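Local coordinates for protein amphiphysin (Drosophila melanogaster, PDB 1URU) that probably senses and binds curved membranes in endocytosis through a dimeric, coiled-coil BAR domain built from long helices, at residues N47-S52 with G126-M131; Y92-A97 with E230-K235; A110-D115 with F212-V217; H150-L155 with K170-L175. All blocks are in the same frame, centred on the assembly; numbering follows the deposited sequence.

Interaction 1 (N47-S52 with G126-M131)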
loop_
_atom_site.group_PDB
_atom_site.type_symbol
_atom_site.label_atom_id
_atom_site.label_comp_id
_atom_site.label_asym_id
_atom_site.label_seq_id
_atom_site.Cartn_x
_atom_site.Cartn_y
_atom_site.Cartn_z
ATOM N N ASN A 47 32.167 5.816 -1.730
ATOM C CA ASN A 47 31.628 4.538 -1.307
ATOM C C ASN A 47 30.379 4.726 -0.456
ATOM O O ASN A 47 29.392 4.028 -0.654
ATOM C CB ASN A 47 32.669 3.766 -0.496
ATOM C CG ASN A 47 33.765 3.159 -1.346
ATOM O OD1 ASN A 47 33.629 2.969 -2.549
ATOM N ND2 ASN A 47 34.870 2.845 -0.704
ATOM N N ARG A 48 30.434 5.673 0.478
ATOM C CA ARG A 48 29.301 5.984 1.356
ATOM C C ARG A 48 28.168 6.685 0.619
ATOM O O ARG A 48 26.993 6.477 0.934
ATOM C CB ARG A 48 29.734 6.865 2.541
ATOM C CG ARG A 48 30.228 6.090 3.781
ATOM C CD ARG A 48 30.867 6.945 4.919
ATOM N NE ARG A 48 31.169 8.318 4.490
ATOM C CZ ARG A 48 30.349 9.361 4.594
ATOM N NH1 ARG A 48 29.143 9.236 5.144
ATOM N NH2 ARG A 48 30.733 10.542 4.130
ATOM N N GLN A 49 28.526 7.534 -0.343
ATOM C CA GLN A 49 27.536 8.247 -1.154
ATOM C C GLN A 49 26.798 7.223 -2.025
ATOM O O GLN A 49 25.581 7.276 -2.132
ATOM C CB GLN A 49 28.205 9.329 -2.014
ATOM C CG GLN A 49 27.254 10.208 -2.804
ATOM C CD GLN A 49 27.961 11.239 -3.694
ATOM O OE1 GLN A 49 29.171 11.195 -3.872
ATOM N NE2 GLN A 49 27.198 12.171 -4.237
ATOM N N GLN A 50 27.551 6.281 -2.603
ATOM C CA GLN A 50 27.006 5.217 -3.444
ATOM C C GLN A 50 26.158 4.214 -2.657
ATOM O O GLN A 50 25.168 3.734 -3.153
ATOM C CB GLN A 50 28.140 4.479 -4.156
ATOM C CG GLN A 50 27.718 3.231 -4.922
ATOM C CD GLN A 50 28.866 2.629 -5.690
ATOM O OE1 GLN A 50 29.954 2.411 -5.135
ATOM N NE2 GLN A 50 28.640 2.358 -6.962
ATOM N N ALA A 51 26.553 3.890 -1.439
ATOM C CA ALA A 51 25.789 2.961 -0.603
ATOM C C ALA A 51 24.460 3.584 -0.196
ATOM O O ALA A 51 23.468 2.879 -0.061
ATOM C CB ALA A 51 26.602 2.560 0.659
ATOM N N SER A 52 24.464 4.906 -0.001
ATOM C CA SER A 52 23.273 5.658 0.430
ATOM C C SER A 52 22.273 5.859 -0.720
ATOM O O SER A 52 21.077 5.824 -0.498
ATOM C CB SER A 52 23.651 7.031 1.023
ATOM O OG SER A 52 24.404 6.918 2.224
ATOM N N GLY A 126 22.956 5.946 -11.079
ATOM C CA GLY A 126 23.641 5.227 -12.146
ATOM C C GLY A 126 25.004 5.801 -12.473
ATOM O O GLY A 126 25.836 5.144 -13.113
ATOM N N GLN A 127 25.263 7.026 -12.034
ATOM C CA GLN A 127 26.562 7.619 -12.298
ATOM C C GLN A 127 27.647 7.058 -11.394
ATOM O O GLN A 127 28.821 7.178 -11.726
ATOM C CB GLN A 127 26.507 9.146 -12.246
ATOM C CG GLN A 127 26.306 9.739 -10.883
ATOM C CD GLN A 127 25.693 11.126 -10.932
ATOM O OE1 GLN A 127 25.681 11.775 -11.966
ATOM N NE2 GLN A 127 25.176 11.577 -9.803
ATOM N N PHE A 128 27.263 6.378 -10.320
ATOM C CA PHE A 128 28.237 5.784 -9.391
ATOM C C PHE A 128 29.041 4.566 -9.897
ATOM O O PHE A 128 30.257 4.527 -9.693
ATOM C CB PHE A 128 27.581 5.467 -8.039
ATOM C CG PHE A 128 27.127 6.684 -7.307
ATOM C CD1 PHE A 128 25.814 7.100 -7.377
ATOM C CD2 PHE A 128 28.024 7.441 -6.592
ATOM C CE1 PHE A 128 25.388 8.234 -6.726
ATOM C CE2 PHE A 128 27.605 8.580 -5.923
ATOM C CZ PHE A 128 26.277 8.980 -6.002
ATOM N N PRO A 129 28.405 3.557 -10.492
ATOM C CA PRO A 129 29.162 2.432 -11.075
ATOM C C PRO A 129 30.222 2.807 -12.123
ATOM O O PRO A 129 31.246 2.147 -12.164
ATOM C CB PRO A 129 28.068 1.524 -11.666
ATOM C CG PRO A 129 26.863 2.325 -11.703
ATOM C CD PRO A 129 26.957 3.321 -10.573
ATOM N N GLU A 130 29.992 3.843 -12.923
ATOM C CA GLU A 130 30.961 4.275 -13.961
ATOM C C GLU A 130 32.152 5.079 -13.362
ATOM O O GLU A 130 33.245 5.136 -13.916
ATOM C CB GLU A 130 30.206 5.087 -15.036
ATOM C CG GLU A 130 30.980 5.479 -16.297
ATOM C CD GLU A 130 30.108 6.289 -17.278
ATOM O OE1 GLU A 130 29.589 7.383 -16.899
ATOM O OE2 GLU A 130 29.915 5.827 -18.436
HETATM N N MSE A 131 31.891 5.700 -12.216
HETATM C CA MSE A 131 32.880 6.382 -11.401
HETATM C C MSE A 131 33.720 5.363 -10.696
HETATM O O MSE A 131 34.918 5.499 -10.641
HETATM C CB MSE A 131 32.178 7.264 -10.370
HETATM C CG MSE A 131 33.092 8.221 -9.587
HETATM SE SE MSE A 131 34.322 9.473 -10.703
HETATM C CE MSE A 131 33.082 10.735 -11.239
#
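At Gln50 and Phe128, whose CA atoms lie 6.1 Å apart, two helical turns run roughly antiparallel, their local axes 9.9 Å apart at 144°. Phe128 points toward the other helix and carries most of the contact. One ring face lies against the Gln50 backbone, with Gln50 CA 4.2 Å from the centroid in a CH-pi contact displaced toward the rim. The extended side chain of Gln50 slides past the phenyl in the opposite sense, its NE2 3.5 Å from Phe128 CB. Gln49 meets the ring edge, Gln49 CD 3.5 Å from Phe128 CE2 and the amide 72° out of the ring plane. With CG anti to the backbone N (chi1 -175°), Gln49 carries CG and CD across the CE2-CZ edge and takes its amide on to where NE2 bonds to Leu196 O and Tyr124 OH. With only an alanine at Phe128, a gap would probably open between the helices and the Gln49 amide would lose the ring edge that flanks it. Helix 92-156 is kinked here: Pro129 has no N-H, and Phe128 N also lacks a bond to the preceding turn. Helix 172-239 packs on Gln49 through Tyr197, and Ser52 OG meets Glu83 of the second subunit.

Interaction 2 (Y92-A97 with E230-K235); sequences YDALQA and EAIVDK
Tyr92 O is held by two amides of its own helix, by Gln96 N at 3.1 Å and, more weakly, by Leu95 N, the backbone atom that Ile232 CD1 approaches to 4.4 Å from the other helix. These bonds belong to the first turn of helix 92-156; what joins it to helix 172-239 is apolar. Ala94 and Ile232 stand nearest in register, their CA atoms 7.5 Å apart, and each side chain sets out toward the opposite helix. Ala94 CB touches Ile232 CD1 at 3.6 Å, methyl against methyl, with CG1 just behind. The first torsion of Ile232 explains the reach: CG1 is anti to the carbonyl carbon (chi1 -70°) and CD1 continues outward in an extended chain (chi2 161°). Isoleucine thus supplies the length and alanine the small surface. Leu95 flanks the pair and also packs on Tyr85 in the preceding loop, which touches Ile232 too. Next to Ile232, Val233 packs on Phe212 of the second subunit, so this turn of helix 172-239 serves both the bundle and the dimer. Since methyl contacts impose no bond direction, the pairing probably depends on shape and burial from water, the usual basis of coiled-coil cohesion.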
loop_
_atom_site.group_PDB
_atom_site.type_symbol
_atom_site.label_atom_id
_atom_site.label_comp_id
_atom_site.label_asym_id
_atom_site.label_seq_id
_atom_site.Cartn_x
_atom_site.Cartn_y
_atom_site.Cartn_z
ATOM N N TYR A 92 -26.065 8.448 -4.014
ATOM C CA TYR A 92 -25.489 7.347 -4.776
ATOM C C TYR A 92 -24.644 7.826 -5.970
ATOM O O TYR A 92 -23.563 7.300 -6.203
ATOM C CB TYR A 92 -26.544 6.320 -5.223
ATOM C CG TYR A 92 -25.960 5.275 -6.151
ATOM C CD1 TYR A 92 -25.312 4.144 -5.654
ATOM C CD2 TYR A 92 -26.017 5.440 -7.536
ATOM C CE1 TYR A 92 -24.759 3.202 -6.519
ATOM C CE2 TYR A 92 -25.472 4.503 -8.402
ATOM C CZ TYR A 92 -24.847 3.397 -7.891
ATOM O OH TYR A 92 -24.313 2.481 -8.754
ATOM N N ASP A 93 -25.128 8.796 -6.740
ATOM C CA ASP A 93 -24.394 9.224 -7.938
ATOM C C ASP A 93 -23.174 10.019 -7.495
ATOM O O ASP A 93 -22.096 9.933 -8.107
ATOM C CB ASP A 93 -25.263 10.085 -8.869
ATOM C CG ASP A 93 -26.500 9.363 -9.382
ATOM O OD1 ASP A 93 -26.414 8.198 -9.843
ATOM O OD2 ASP A 93 -27.616 9.923 -9.374
ATOM N N ALA A 94 -23.376 10.792 -6.419
ATOM C CA ALA A 94 -22.298 11.505 -5.733
ATOM C C ALA A 94 -21.195 10.554 -5.271
ATOM O O ALA A 94 -20.045 10.933 -5.258
ATOM C CB ALA A 94 -22.838 12.286 -4.553
ATOM N N LEU A 95 -21.555 9.330 -4.895
ATOM C CA LEU A 95 -20.593 8.344 -4.420
ATOM C C LEU A 95 -19.794 7.828 -5.582
ATOM O O LEU A 95 -18.564 7.801 -5.520
ATOM C CB LEU A 95 -21.302 7.173 -3.752
ATOM C CG LEU A 95 -20.446 6.016 -3.253
ATOM C CD1 LEU A 95 -19.921 6.352 -1.896
ATOM C CD2 LEU A 95 -21.248 4.748 -3.200
ATOM N N GLN A 96 -20.486 7.420 -6.645
ATOM C CA GLN A 96 -19.819 7.004 -7.866
ATOM C C GLN A 96 -18.795 8.055 -8.229
ATOM O O GLN A 96 -17.665 7.721 -8.550
ATOM C CB GLN A 96 -20.792 6.879 -9.022
ATOM C CG GLN A 96 -21.851 5.824 -8.870
ATOM C CD GLN A 96 -21.294 4.410 -8.868
ATOM O OE1 GLN A 96 -20.399 4.086 -9.652
ATOM N NE2 GLN A 96 -21.830 3.565 -7.989
ATOM N N ALA A 97 -19.192 9.324 -8.134
ATOM C CA ALA A 97 -18.401 10.438 -8.637
ATOM C C ALA A 97 -17.133 10.667 -7.834
ATOM O O ALA A 97 -16.034 10.828 -8.388
ATOM C CB ALA A 97 -19.240 11.708 -8.642
ATOM N N GLU A 230 -17.667 11.298 3.654
ATOM C CA GLU A 230 -18.211 11.385 4.990
ATOM C C GLU A 230 -19.545 12.119 4.992
ATOM O O GLU A 230 -20.488 11.651 5.611
ATOM C CB GLU A 230 -17.243 12.126 5.901
ATOM C CG GLU A 230 -16.901 11.378 7.170
ATOM C CD GLU A 230 -15.818 12.068 7.970
ATOM O OE1 GLU A 230 -15.016 12.873 7.414
ATOM O OE2 GLU A 230 -15.789 11.786 9.185
ATOM N N ALA A 231 -19.622 13.252 4.289
ATOM C CA ALA A 231 -20.801 14.126 4.317
ATOM C C ALA A 231 -21.966 13.431 3.670
ATOM O O ALA A 231 -23.010 13.282 4.271
ATOM C CB ALA A 231 -20.529 15.445 3.625
ATOM N N ILE A 232 -21.780 12.978 2.445
ATOM C CA ILE A 232 -22.768 12.140 1.765
ATOM C C ILE A 232 -23.380 11.069 2.668
ATOM O O ILE A 232 -24.591 10.884 2.687
ATOM C CB ILE A 232 -22.104 11.478 0.532
ATOM C CG1 ILE A 232 -21.833 12.542 -0.549
ATOM C CG2 ILE A 232 -22.957 10.318 0.024
ATOM C CD1 ILE A 232 -20.809 12.143 -1.589
ATOM N N VAL A 233 -22.546 10.365 3.419
ATOM C CA VAL A 233 -23.005 9.233 4.222
ATOM C C VAL A 233 -23.752 9.717 5.472
ATOM O O VAL A 233 -24.587 8.993 5.996
ATOM C CB VAL A 233 -21.833 8.278 4.583
ATOM C CG1 VAL A 233 -22.255 7.226 5.582
ATOM C CG2 VAL A 233 -21.305 7.583 3.335
ATOM N N ASP A 234 -23.450 10.933 5.940
ATOM C CA ASP A 234 -24.210 11.596 7.027
ATOM C C ASP A 234 -25.646 11.872 6.609
ATOM O O ASP A 234 -26.552 11.666 7.382
ATOM C CB ASP A 234 -23.576 12.943 7.422
ATOM C CG ASP A 234 -23.080 12.968 8.873
ATOM O OD1 ASP A 234 -23.914 13.152 9.814
ATOM O OD2 ASP A 234 -21.858 12.827 9.154
ATOM N N LYS A 235 -25.820 12.362 5.381
ATOM C CA LYS A 235 -27.128 12.668 4.815
ATOM C C LYS A 235 -27.943 11.418 4.630
ATOM O O LYS A 235 -29.149 11.472 4.793
ATOM C CB LYS A 235 -27.024 13.371 3.454
ATOM C CG LYS A 235 -26.668 14.848 3.536
ATOM C CD LYS A 235 -26.576 15.481 2.133
ATOM C CE LYS A 235 -25.331 16.396 1.953
ATOM N NZ LYS A 235 -24.721 16.336 0.581
#

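Interaction 3 (A110-D115 with F212-V217)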
loop_
_atom_site.group_PDB
_atom_site.type_symbol
_atom_site.label_atom_id
_atom_site.label_comp_id
_atom_site.label_asym_id
_atom_site.label_seq_id
_atom_site.Cartn_x
_atom_site.Cartn_y
_atom_site.Cartn_z
ATOM N N ALA A 110 0.883 7.800 -8.331
ATOM C CA ALA A 110 1.745 6.694 -8.773
ATOM C C ALA A 110 2.559 7.016 -10.040
ATOM O O ALA A 110 3.618 6.429 -10.253
ATOM C CB ALA A 110 0.922 5.413 -8.982
ATOM N N HIS A 111 2.051 7.925 -10.876
ATOM C CA HIS A 111 2.740 8.378 -12.096
ATOM C C HIS A 111 3.899 9.254 -11.651
ATOM O O HIS A 111 5.061 9.011 -12.009
ATOM C CB HIS A 111 1.755 9.118 -13.047
ATOM C CG HIS A 111 2.399 9.941 -14.140
ATOM N ND1 HIS A 111 2.887 9.397 -15.315
ATOM C CD2 HIS A 111 2.575 11.282 -14.253
ATOM C CE1 HIS A 111 3.357 10.365 -16.088
ATOM N NE2 HIS A 111 3.183 11.517 -15.465
ATOM N N LYS A 112 3.570 10.248 -10.835
ATOM C CA LYS A 112 4.546 11.188 -10.332
ATOM C C LYS A 112 5.672 10.465 -9.568
ATOM O O LYS A 112 6.820 10.886 -9.649
ATOM C CB LYS A 112 3.867 12.235 -9.455
ATOM C CG LYS A 112 2.892 13.186 -10.162
ATOM C CD LYS A 112 2.397 14.225 -9.160
ATOM C CE LYS A 112 1.319 15.184 -9.685
ATOM N NZ LYS A 112 0.271 15.484 -8.598
ATOM N N LEU A 113 5.363 9.371 -8.862
ATOM C CA LEU A 113 6.386 8.653 -8.090
ATOM C C LEU A 113 7.333 7.910 -9.032
ATOM O O LEU A 113 8.542 8.053 -8.936
ATOM C CB LEU A 113 5.781 7.660 -7.076
ATOM C CG LEU A 113 5.027 8.146 -5.841
ATOM C CD1 LEU A 113 4.547 6.973 -5.069
ATOM C CD2 LEU A 113 5.871 9.012 -4.957
ATOM N N GLY A 114 6.779 7.119 -9.945
ATOM C CA GLY A 114 7.576 6.320 -10.863
ATOM C C GLY A 114 8.198 7.057 -12.034
ATOM O O GLY A 114 8.953 6.445 -12.809
ATOM N N ASP A 115 7.891 8.348 -12.168
ATOM C CA ASP A 115 8.365 9.152 -13.283
ATOM C C ASP A 115 9.152 10.356 -12.778
ATOM O O ASP A 115 10.378 10.346 -12.821
ATOM C CB ASP A 115 7.197 9.592 -14.173
ATOM C CG ASP A 115 7.638 10.450 -15.347
ATOM O OD1 ASP A 115 6.797 10.765 -16.218
ATOM O OD2 ASP A 115 8.804 10.854 -15.488
ATOM N N PHE A 212 8.091 15.040 -1.737
ATOM C CA PHE A 212 7.258 15.507 -0.624
ATOM C C PHE A 212 6.036 16.273 -1.076
ATOM O O PHE A 212 5.012 16.213 -0.430
ATOM C CB PHE A 212 8.099 16.316 0.356
ATOM C CG PHE A 212 9.059 15.475 1.151
ATOM C CD1 PHE A 212 10.155 16.060 1.768
ATOM C CD2 PHE A 212 8.874 14.087 1.278
ATOM C CE1 PHE A 212 11.051 15.291 2.513
ATOM C CE2 PHE A 212 9.763 13.317 2.011
ATOM C CZ PHE A 212 10.860 13.928 2.641
ATOM N N ALA A 213 6.166 16.961 -2.201
ATOM C CA ALA A 213 5.084 17.693 -2.843
ATOM C C ALA A 213 4.067 16.748 -3.486
ATOM O O ALA A 213 2.870 17.043 -3.549
ATOM C CB ALA A 213 5.677 18.599 -3.919
ATOM N N THR A 214 4.562 15.630 -4.004
ATOM C CA THR A 214 3.730 14.646 -4.661
ATOM C C THR A 214 2.853 14.024 -3.611
ATOM O O THR A 214 1.634 13.881 -3.809
ATOM C CB THR A 214 4.623 13.581 -5.323
ATOM O OG1 THR A 214 5.436 14.211 -6.318
ATOM C CG2 THR A 214 3.828 12.544 -6.083
ATOM N N GLU A 215 3.497 13.693 -2.487
ATOM C CA GLU A 215 2.828 13.145 -1.324
ATOM C C GLU A 215 1.807 14.149 -0.797
ATOM O O GLU A 215 0.659 13.815 -0.585
ATOM C CB GLU A 215 3.835 12.803 -0.234
ATOM C CG GLU A 215 4.834 11.718 -0.597
ATOM C CD GLU A 215 4.373 10.307 -0.254
ATOM O OE1 GLU A 215 3.171 10.052 -0.121
ATOM O OE2 GLU A 215 5.243 9.438 -0.122
ATOM N N GLN A 216 2.226 15.391 -0.618
ATOM C CA GLN A 216 1.356 16.425 -0.058
ATOM C C GLN A 216 0.082 16.559 -0.871
ATOM O O GLN A 216 -1.013 16.532 -0.331
ATOM C CB GLN A 216 2.102 17.776 0.018
ATOM C CG GLN A 216 1.292 19.059 -0.315
ATOM C CD GLN A 216 0.210 19.359 0.695
ATOM O OE1 GLN A 216 0.442 19.306 1.902
ATOM N NE2 GLN A 216 -0.979 19.679 0.206
ATOM N N VAL A 217 0.238 16.704 -2.180
ATOM C CA VAL A 217 -0.895 16.952 -3.052
ATOM C C VAL A 217 -1.849 15.760 -3.001
ATOM O O VAL A 217 -3.039 15.954 -2.792
ATOM C CB VAL A 217 -0.424 17.289 -4.492
ATOM C CG1 VAL A 217 -1.464 16.913 -5.536
ATOM C CG2 VAL A 217 -0.075 18.768 -4.595
HETATM O O HOH W 1 0.447 13.413 -6.137
#
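Lys112 and Thr214 face each other between nearly antiparallel helices, with their CA atoms 6.7 Å apart and 171° between the local N-to-C directions. Thr214 has a divided role, set by its first torsion (chi1 -62°). The methyl CG2 is anti to the backbone N and reaches across to Lys112 CB at 3.4 Å, while OG1 lies beside that N and bonds back to Thr210 O, one turn earlier in its own helix. Threonine suits the place because its methyl can pack while its hydroxyl bonds within its own helix. From another side of the methyl, roughly at right angles to Lys112 CB, Leu113 CD2 approaches Thr214 CG2 to 4.2 Å; Leu113 also packs on Phe60 and Tyr63 of helix 35-84, which ties the third helix of the bundle to this junction.

Lys112 leaves its helix and stays extended as far as CE, sliding past Thr214 in the opposite direction, until a bend at chi4 (142°) turns NZ aside. NZ then lies 3.8 Å from Val217 CG1 and gives a bond to a water at 3.2 Å. That water in turn donates to Thr214 O at 2.7 Å. Lysine therefore acts here as an amphipathic chain: its methylenes probably extend the apolar seam toward solvent, while its ammonium group keeps at least one water and reaches Thr214 O through it.

Interaction 4 (H150-L155 with K170-L175); sequences HSFQNL and KGREQL
The helical hairpin of the BAR domain, where helix 92-156 gives way to helix 172-239, is closed by Phe152 packing against Arg172 and Leu175. Phe152 and Arg172 are the nearest pair in register, with CA atoms 7.4 Å apart, and Arg172 opens the second helix directly after Gly171 at the N-cap position. With CG anti to the backbone N (chi1 180°), Phe152 carries its ring straight across to the other helix. The ring tip lies over one face of the Arg172 guanidinium, off toward its rim, with Phe152 CZ 3.6 Å from Arg172 NH1 and the two planes 72° apart. Arg172 CB already touches Phe152 CZ, and a bend at chi3 (-67°) turns the guanidinium back toward the same ring tip. Arginine fits this exposed border because its methylenes and flat face can pack against an aromatic side chain while its charge probably stays near solvent. Cutting Phe152 back to an alanine takes away the ring, which would probably open a gap beside Leu175 and set the Arg172 guanidinium free to turn. Thr169 of the intervening loop also packs on Phe152, and Leu175 leans back on Gln148 and Arg149, so loop and helix both contribute to the packing around this ring. At a ring carbon nearer the Phe152 backbone than CZ, Leu175 CD2 meets Phe152 CD2 at 4.1 Å.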
loop_
_atom_site.group_PDB
_atom_site.type_symbol
_atom_site.label_atom_id
_atom_site.label_comp_id
_atom_site.label_asym_id
_atom_site.label_seq_id
_atom_site.Cartn_x
_atom_site.Cartn_y
_atom_site.Cartn_z
ATOM N N HIS A 150 60.070 0.469 -9.719
ATOM C CA HIS A 150 60.840 -0.664 -9.180
ATOM C C HIS A 150 61.612 -1.391 -10.311
ATOM O O HIS A 150 62.846 -1.370 -10.320
ATOM C CB HIS A 150 59.888 -1.597 -8.370
ATOM C CG HIS A 150 60.345 -3.024 -8.234
ATOM N ND1 HIS A 150 61.673 -3.403 -8.220
ATOM C CD2 HIS A 150 59.631 -4.167 -8.079
ATOM C CE1 HIS A 150 61.757 -4.716 -8.091
ATOM N NE2 HIS A 150 60.532 -5.204 -8.001
ATOM N N SER A 151 60.892 -1.990 -11.266
ATOM C CA SER A 151 61.500 -2.741 -12.384
ATOM C C SER A 151 62.618 -1.982 -13.127
ATOM O O SER A 151 63.604 -2.595 -13.546
ATOM C CB SER A 151 60.411 -3.174 -13.385
ATOM O OG SER A 151 60.953 -3.542 -14.642
ATOM N N PHE A 152 62.464 -0.660 -13.268
ATOM C CA PHE A 152 63.390 0.182 -14.033
ATOM C C PHE A 152 64.517 0.782 -13.156
ATOM O O PHE A 152 65.554 1.204 -13.679
ATOM C CB PHE A 152 62.616 1.295 -14.770
ATOM C CG PHE A 152 63.495 2.216 -15.580
ATOM C CD1 PHE A 152 63.866 1.882 -16.882
ATOM C CD2 PHE A 152 63.974 3.403 -15.028
ATOM C CE1 PHE A 152 64.688 2.719 -17.617
ATOM C CE2 PHE A 152 64.792 4.238 -15.756
ATOM C CZ PHE A 152 65.151 3.895 -17.053
ATOM N N GLN A 153 64.319 0.818 -11.836
ATOM C CA GLN A 153 65.373 1.234 -10.904
ATOM C C GLN A 153 66.435 0.142 -10.705
ATOM O O GLN A 153 67.612 0.465 -10.521
ATOM C CB GLN A 153 64.789 1.651 -9.549
ATOM C CG GLN A 153 64.375 3.123 -9.505
ATOM C CD GLN A 153 63.692 3.517 -8.201
ATOM O OE1 GLN A 153 63.035 2.696 -7.556
ATOM N NE2 GLN A 153 63.843 4.784 -7.817
ATOM N N ASN A 154 66.020 -1.130 -10.725
ATOM C CA ASN A 154 66.956 -2.274 -10.750
ATOM C C ASN A 154 67.227 -2.794 -12.191
ATOM O O ASN A 154 67.599 -3.955 -12.403
ATOM C CB ASN A 154 66.547 -3.392 -9.735
ATOM C CG ASN A 154 65.377 -4.292 -10.210
ATOM O OD1 ASN A 154 64.881 -4.192 -11.336
ATOM N ND2 ASN A 154 64.946 -5.191 -9.323
ATOM N N LEU A 155 66.996 -1.909 -13.163
ATOM C CA LEU A 155 67.566 -1.992 -14.506
ATOM C C LEU A 155 68.734 -0.986 -14.576
ATOM O O LEU A 155 69.785 -1.298 -15.144
ATOM C CB LEU A 155 66.489 -1.669 -15.561
ATOM C CG LEU A 155 66.546 -2.274 -16.983
ATOM C CD1 LEU A 155 67.834 -1.903 -17.694
ATOM C CD2 LEU A 155 66.356 -3.803 -16.992
ATOM N N LYS A 170 65.480 1.929 -22.725
ATOM C CA LYS A 170 64.514 2.775 -23.402
ATOM C C LYS A 170 63.151 2.057 -23.429
ATOM O O LYS A 170 62.392 2.148 -24.385
ATOM C CB LYS A 170 65.031 3.174 -24.774
ATOM C CG LYS A 170 66.424 3.820 -24.718
ATOM C CD LYS A 170 67.072 3.905 -26.105
ATOM C CE LYS A 170 68.500 3.331 -26.103
ATOM N NZ LYS A 170 69.189 3.439 -27.419
ATOM N N GLY A 171 62.899 1.296 -22.364
ATOM C CA GLY A 171 61.576 1.106 -21.804
ATOM C C GLY A 171 61.387 2.154 -20.704
ATOM O O GLY A 171 60.409 2.117 -19.950
ATOM N N ARG A 172 62.353 3.075 -20.591
ATOM C CA ARG A 172 62.155 4.389 -19.968
ATOM C C ARG A 172 61.022 5.165 -20.651
ATOM O O ARG A 172 60.331 5.926 -19.988
ATOM C CB ARG A 172 63.450 5.221 -20.039
ATOM C CG ARG A 172 63.370 6.645 -19.451
ATOM C CD ARG A 172 64.449 7.642 -19.934
ATOM N NE ARG A 172 65.825 7.330 -19.515
ATOM C CZ ARG A 172 66.289 7.272 -18.246
ATOM N NH1 ARG A 172 65.501 7.474 -17.191
ATOM N NH2 ARG A 172 67.573 6.987 -18.029
ATOM N N GLU A 173 60.839 4.987 -21.963
ATOM C CA GLU A 173 59.733 5.634 -22.680
ATOM C C GLU A 173 58.405 5.052 -22.229
ATOM O O GLU A 173 57.374 5.727 -22.260
ATOM C CB GLU A 173 59.830 5.420 -24.188
ATOM C CG GLU A 173 61.119 5.878 -24.858
ATOM C CD GLU A 173 61.429 5.055 -26.109
ATOM O OE1 GLU A 173 60.471 4.466 -26.692
ATOM O OE2 GLU A 173 62.620 4.988 -26.509
ATOM N N GLN A 174 58.452 3.779 -21.848
ATOM C CA GLN A 174 57.281 3.017 -21.429
ATOM C C GLN A 174 56.855 3.371 -19.995
ATOM O O GLN A 174 55.664 3.360 -19.673
ATOM C CB GLN A 174 57.597 1.523 -21.542
ATOM C CG GLN A 174 56.427 0.616 -21.945
ATOM C CD GLN A 174 56.728 -0.862 -21.663
ATOM O OE1 GLN A 174 55.807 -1.661 -21.440
ATOM N NE2 GLN A 174 58.018 -1.223 -21.663
ATOM N N LEU A 175 57.834 3.672 -19.145
ATOM C CA LEU A 175 57.597 4.190 -17.795
ATOM C C LEU A 175 56.919 5.561 -17.842
ATOM O O LEU A 175 56.002 5.834 -17.070
ATOM C CB LEU A 175 58.931 4.311 -17.055
ATOM C CG LEU A 175 58.979 4.948 -15.667
ATOM C CD1 LEU A 175 58.484 3.956 -14.621
ATOM C CD2 LEU A 175 60.389 5.400 -15.346
#

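Overall arrangement
Helix 92-156 runs through all four contacts, which mark stations along one elongated bundle. Interaction 2, at the start of that helix, and interaction 4, at its end, have centres 87 Å apart on opposite sides of the chain's centre. Interaction 3 lies 27 Å from interaction 2, and interaction 1 follows 25 Å further, measured between centres; interaction 4 is another 36 Å from interaction 1. Interactions 2, 3 and 4 all pair helix 92-156 with helix 172-239, nested one inside the other, whereas interaction 1 brings in helix 35-84. The second subunit reaches interactions 1, 2 and 3 but not interaction 4, consistent with a dimer core and a projecting arm, as in BAR domains that bind curved membranes.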